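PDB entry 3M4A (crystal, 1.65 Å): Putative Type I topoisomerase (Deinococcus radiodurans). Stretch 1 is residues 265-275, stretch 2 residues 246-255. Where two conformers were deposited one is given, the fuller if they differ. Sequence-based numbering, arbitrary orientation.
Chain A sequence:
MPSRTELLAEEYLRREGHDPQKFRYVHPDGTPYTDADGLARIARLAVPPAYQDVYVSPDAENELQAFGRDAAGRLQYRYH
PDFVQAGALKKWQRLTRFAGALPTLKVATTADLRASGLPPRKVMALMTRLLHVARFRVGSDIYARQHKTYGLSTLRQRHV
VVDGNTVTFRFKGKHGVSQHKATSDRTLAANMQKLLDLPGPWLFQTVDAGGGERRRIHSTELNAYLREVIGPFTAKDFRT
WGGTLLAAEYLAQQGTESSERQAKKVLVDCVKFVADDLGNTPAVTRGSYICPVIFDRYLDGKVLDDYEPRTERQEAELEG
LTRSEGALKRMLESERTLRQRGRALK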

# COMPACT_ATOMS: atom_id res chain seq x y z
N LYS A 265 -7.84 -18.98 -20.26
CA LYS A 265 -6.42 -19.05 -20.60
C LYS A 265 -5.73 -17.72 -20.27
O LYS A 265 -4.58 -17.70 -19.80
CB LYS A 265 -6.23 -19.35 -22.09
CG LYS A 265 -4.77 -19.48 -22.52
CD LYS A 265 -4.51 -19.06 -23.97
CE LYS A 265 -4.36 -17.54 -24.12
NZ LYS A 265 -3.15 -17.03 -23.42
N VAL A 266 -6.40 -16.61 -20.55
CA VAL A 266 -5.84 -15.29 -20.26
C VAL A 266 -5.69 -15.12 -18.74
O VAL A 266 -4.68 -14.57 -18.26
CB VAL A 266 -6.69 -14.13 -20.83
CG1 VAL A 266 -6.05 -12.76 -20.50
CG2 VAL A 266 -6.88 -14.27 -22.35
N LEU A 267 -6.67 -15.60 -17.99
CA LEU A 267 -6.61 -15.56 -16.53
C LEU A 267 -5.39 -16.32 -16.00
O LEU A 267 -4.75 -15.87 -15.06
CB LEU A 267 -7.90 -16.09 -15.90
CG LEU A 267 -9.16 -15.26 -16.13
CD1 LEU A 267 -10.32 -15.88 -15.37
CD2 LEU A 267 -8.97 -13.80 -15.72
N VAL A 268 -5.08 -17.48 -16.60
CA VAL A 268 -3.87 -18.23 -16.21
C VAL A 268 -2.62 -17.38 -16.41
O VAL A 268 -1.80 -17.27 -15.50
CB VAL A 268 -3.74 -19.57 -17.00
CG1 VAL A 268 -2.37 -20.21 -16.79
CG2 VAL A 268 -4.85 -20.51 -16.59
N ASP A 269 -2.49 -16.75 -17.58
CA ASP A 269 -1.34 -15.89 -17.87
C ASP A 269 -1.25 -14.71 -16.90
O ASP A 269 -0.16 -14.34 -16.46
CB ASP A 269 -1.42 -15.33 -19.29
CG ASP A 269 -1.14 -16.37 -20.36
OD1 ASP A 269 -0.48 -17.39 -20.07
OD2 ASP A 269 -1.57 -16.14 -21.51
N CYS A 270 -2.41 -14.14 -16.58
CA CYS A 270 -2.50 -13.03 -15.63
C CYS A 270 -1.98 -13.42 -14.25
O CYS A 270 -1.14 -12.71 -13.69
CB CYS A 270 -3.95 -12.54 -15.56
SG CYS A 270 -4.30 -11.26 -14.34
N VAL A 271 -2.46 -14.55 -13.72
CA VAL A 271 -2.04 -15.03 -12.42
C VAL A 271 -0.53 -15.25 -12.38
O VAL A 271 0.11 -14.89 -11.40
CB VAL A 271 -2.79 -16.32 -11.98
CG1 VAL A 271 -2.19 -16.91 -10.71
CG2 VAL A 271 -4.27 -16.01 -11.78
N LYS A 272 0.02 -15.82 -13.44
CA LYS A 272 1.45 -16.08 -13.48
C LYS A 272 2.27 -14.78 -13.55
O LYS A 272 3.34 -14.69 -12.94
CB LYS A 272 1.78 -17.06 -14.62
CG LYS A 272 1.10 -18.41 -14.42
CD LYS A 272 1.68 -19.53 -15.26
CE LYS A 272 1.43 -19.30 -16.74
NZ LYS A 272 1.54 -20.56 -17.52
N PHE A 273 1.75 -13.76 -14.23
CA PHE A 273 2.43 -12.46 -14.34
C PHE A 273 2.45 -11.78 -12.98
O PHE A 273 3.49 -11.30 -12.54
CB PHE A 273 1.73 -11.57 -15.38
CG PHE A 273 2.54 -10.38 -15.81
CD1 PHE A 273 3.16 -10.36 -17.05
CD2 PHE A 273 2.65 -9.26 -14.99
CE1 PHE A 273 3.90 -9.27 -17.46
CE2 PHE A 273 3.39 -8.14 -15.39
CZ PHE A 273 4.03 -8.15 -16.63
N VAL A 274 1.30 -11.72 -12.32
CA VAL A 274 1.21 -11.09 -11.01
C VAL A 274 2.01 -11.89 -9.97
O VAL A 274 2.63 -11.32 -9.06
CB VAL A 274 -0.27 -10.90 -10.59
CG1 VAL A 274 -0.38 -10.33 -9.16
CG2 VAL A 274 -0.98 -10.01 -11.59
N ALA A 275 1.99 -13.22 -10.10
CA ALA A 275 2.75 -14.09 -9.21
C ALA A 275 4.23 -13.77 -9.27
O ALA A 275 4.89 -13.72 -8.23
CB ALA A 275 2.51 -15.56 -9.57
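Stretch 2 (246-255) LAAEYLAQQG

Stretch 2 is helical from Leu246 to Gln254, with phi/psi near -60/-45 and successive i to i+4 hydrogen bonds running from Tyr250 N to Leu246 O (2.9 Å) through to Gly255 N to Leu251 O (2.9 Å). It packs on stretch 1, itself helical throughout, with the two axes 9.6 Å apart at closest approach and their N-to-C directions at 138°, so the helices run broadly antiparallel but well splayed. The early residues of stretch 2 therefore meet the late residues of stretch 1. No hydrogen bond crosses directly between the stretches; the 531 Å² buried, both sides summed, is chiefly a matter of apolar fit.

Leu246 (chi1 t, chi2 p) points its CA-to-CB bond toward stretch 1 and brings CD2 to 4.1 Å from Val274 CG2. The same CD2 lies at the edge of the Phe273 ring, 4.4 Å from Phe273 CD2. Ala247 marks the register: its CA is 6.1 Å from the CA of Cys270. Its CB, set sideways to stretch 1, lies 3.6 Å from Cys270 SG, and its backbone is close as well, with Ala247 N 3.7 Å from Val274 CG2. Ala248 points away, and Glu249 is out of reach.

Tyr250, one turn beyond Leu246, gives up the largest area to the other stretch, 97 Å². With chi1 t and chi2 at 87°, its side chain is a knob among Val266, Asp269, Cys270 and Phe273. Tyr250 CE2 comes within 3.5 Å of Cys270 CA, and Tyr250 CD2 within 3.5 Å of Cys270 CB. Tyr250 CE1 approaches Phe273 CD1 at 3.6 Å; the ring centroids are 5.1 Å apart and the planes inclined at 39°, an oblique pairing. At the tip, Tyr250 OH lies 3.6 Å from Asp269 CB. A water makes a weak hydrogen bond with Tyr250 OH at 3.4 Å and donates one to Asp269 OD2 at 2.9 Å, linking the two side chains. Asp269 OD2 also forms a salt bridge with Lys265 NZ (2.6 Å) within its own helix.

Leu251 starts sideways, but its end comes nearer: Leu251 CD2 is 3.7 Å from Val266 CG1 and 3.8 Å from Leu267 CD2, while Leu251 CG is 4.0 Å from Cys270 SG. Ala252 and Gln253 make no contact. Gln254 returns toward stretch 1, its CB 4.1 Å from Val266 CG1. Gly255 then leaves the helix at phi/psi 101/159, where a CB would be jammed against the preceding carbonyl oxygen.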

# COMPACT_ATOMS: atom_id res chain seq x y z
N LEU A 246 -2.76 -4.73 -10.50
CA LEU A 246 -1.90 -5.22 -11.60
C LEU A 246 -2.65 -6.23 -12.47
O LEU A 246 -2.60 -6.16 -13.69
CB LEU A 246 -0.58 -5.79 -11.07
CG LEU A 246 0.51 -6.05 -12.10
CD1 LEU A 246 1.01 -4.76 -12.69
CD2 LEU A 246 1.66 -6.82 -11.47
N ALA A 247 -3.36 -7.16 -11.83
CA ALA A 247 -4.20 -8.11 -12.54
C ALA A 247 -5.27 -7.40 -13.38
O ALA A 247 -5.46 -7.71 -14.56
CB ALA A 247 -4.85 -9.09 -11.57
N ALA A 248 -5.94 -6.42 -12.79
CA ALA A 248 -7.00 -5.71 -13.51
C ALA A 248 -6.45 -4.93 -14.72
O ALA A 248 -7.05 -4.92 -15.80
CB ALA A 248 -7.74 -4.78 -12.55
N GLU A 249 -5.30 -4.29 -14.53
CA GLU A 249 -4.62 -3.57 -15.62
C GLU A 249 -4.22 -4.51 -16.74
O GLU A 249 -4.45 -4.22 -17.92
CB GLU A 249 -3.37 -2.89 -15.08
CG GLU A 249 -3.64 -1.68 -14.25
CD GLU A 249 -2.39 -1.08 -13.62
OE1 GLU A 249 -1.39 -1.82 -13.38
OE2 GLU A 249 -2.41 0.12 -13.37
N TYR A 250 -3.63 -5.63 -16.34
CA TYR A 250 -3.23 -6.66 -17.28
C TYR A 250 -4.41 -7.12 -18.11
O TYR A 250 -4.35 -7.13 -19.31
CB TYR A 250 -2.61 -7.83 -16.54
CG TYR A 250 -1.99 -8.91 -17.39
CD1 TYR A 250 -0.66 -8.82 -17.81
CD2 TYR A 250 -2.72 -10.03 -17.73
CE1 TYR A 250 -0.08 -9.82 -18.57
CE2 TYR A 250 -2.13 -11.05 -18.49
CZ TYR A 250 -0.81 -10.92 -18.91
OH TYR A 250 -0.23 -11.94 -19.66
N LEU A 251 -5.51 -7.49 -17.46
CA LEU A 251 -6.67 -7.97 -18.20
C LEU A 251 -7.26 -6.90 -19.14
O LEU A 251 -7.65 -7.19 -20.28
CB LEU A 251 -7.72 -8.51 -17.23
CG LEU A 251 -7.30 -9.76 -16.44
CD1 LEU A 251 -8.29 -10.10 -15.33
CD2 LEU A 251 -7.12 -10.96 -17.39
N ALA A 252 -7.30 -5.65 -18.68
CA ALA A 252 -7.82 -4.55 -19.51
C ALA A 252 -6.95 -4.38 -20.76
O ALA A 252 -7.45 -4.14 -21.87
CB ALA A 252 -7.87 -3.26 -18.71
N GLN A 253 -5.65 -4.52 -20.57
CA GLN A 253 -4.70 -4.33 -21.65
C GLN A 253 -4.67 -5.50 -22.63
O GLN A 253 -4.64 -5.30 -23.85
CB GLN A 253 -3.33 -4.04 -21.06
CG GLN A 253 -3.33 -2.67 -20.45
CD GLN A 253 -2.16 -2.41 -19.52
OE1 GLN A 253 -1.11 -3.06 -19.61
NE2 GLN A 253 -2.34 -1.45 -18.63
N GLN A 254 -4.74 -6.72 -22.10
CA GLN A 254 -4.82 -7.91 -22.95
C GLN A 254 -6.10 -7.88 -23.76
O GLN A 254 -6.09 -8.13 -24.97
CB GLN A 254 -4.76 -9.20 -22.11
CG GLN A 254 -3.45 -9.41 -21.35
CD GLN A 254 -2.21 -9.16 -22.20
OE1 GLN A 254 -2.01 -9.81 -23.24
NE2 GLN A 254 -1.40 -8.19 -21.80
N GLY A 255 -7.21 -7.57 -23.09
CA GLY A 255 -8.50 -7.41 -23.74
C GLY A 255 -9.32 -8.66 -23.53
O GLY A 255 -8.79 -9.75 -23.27
O HOH W 1 -2.58 -13.41 -21.68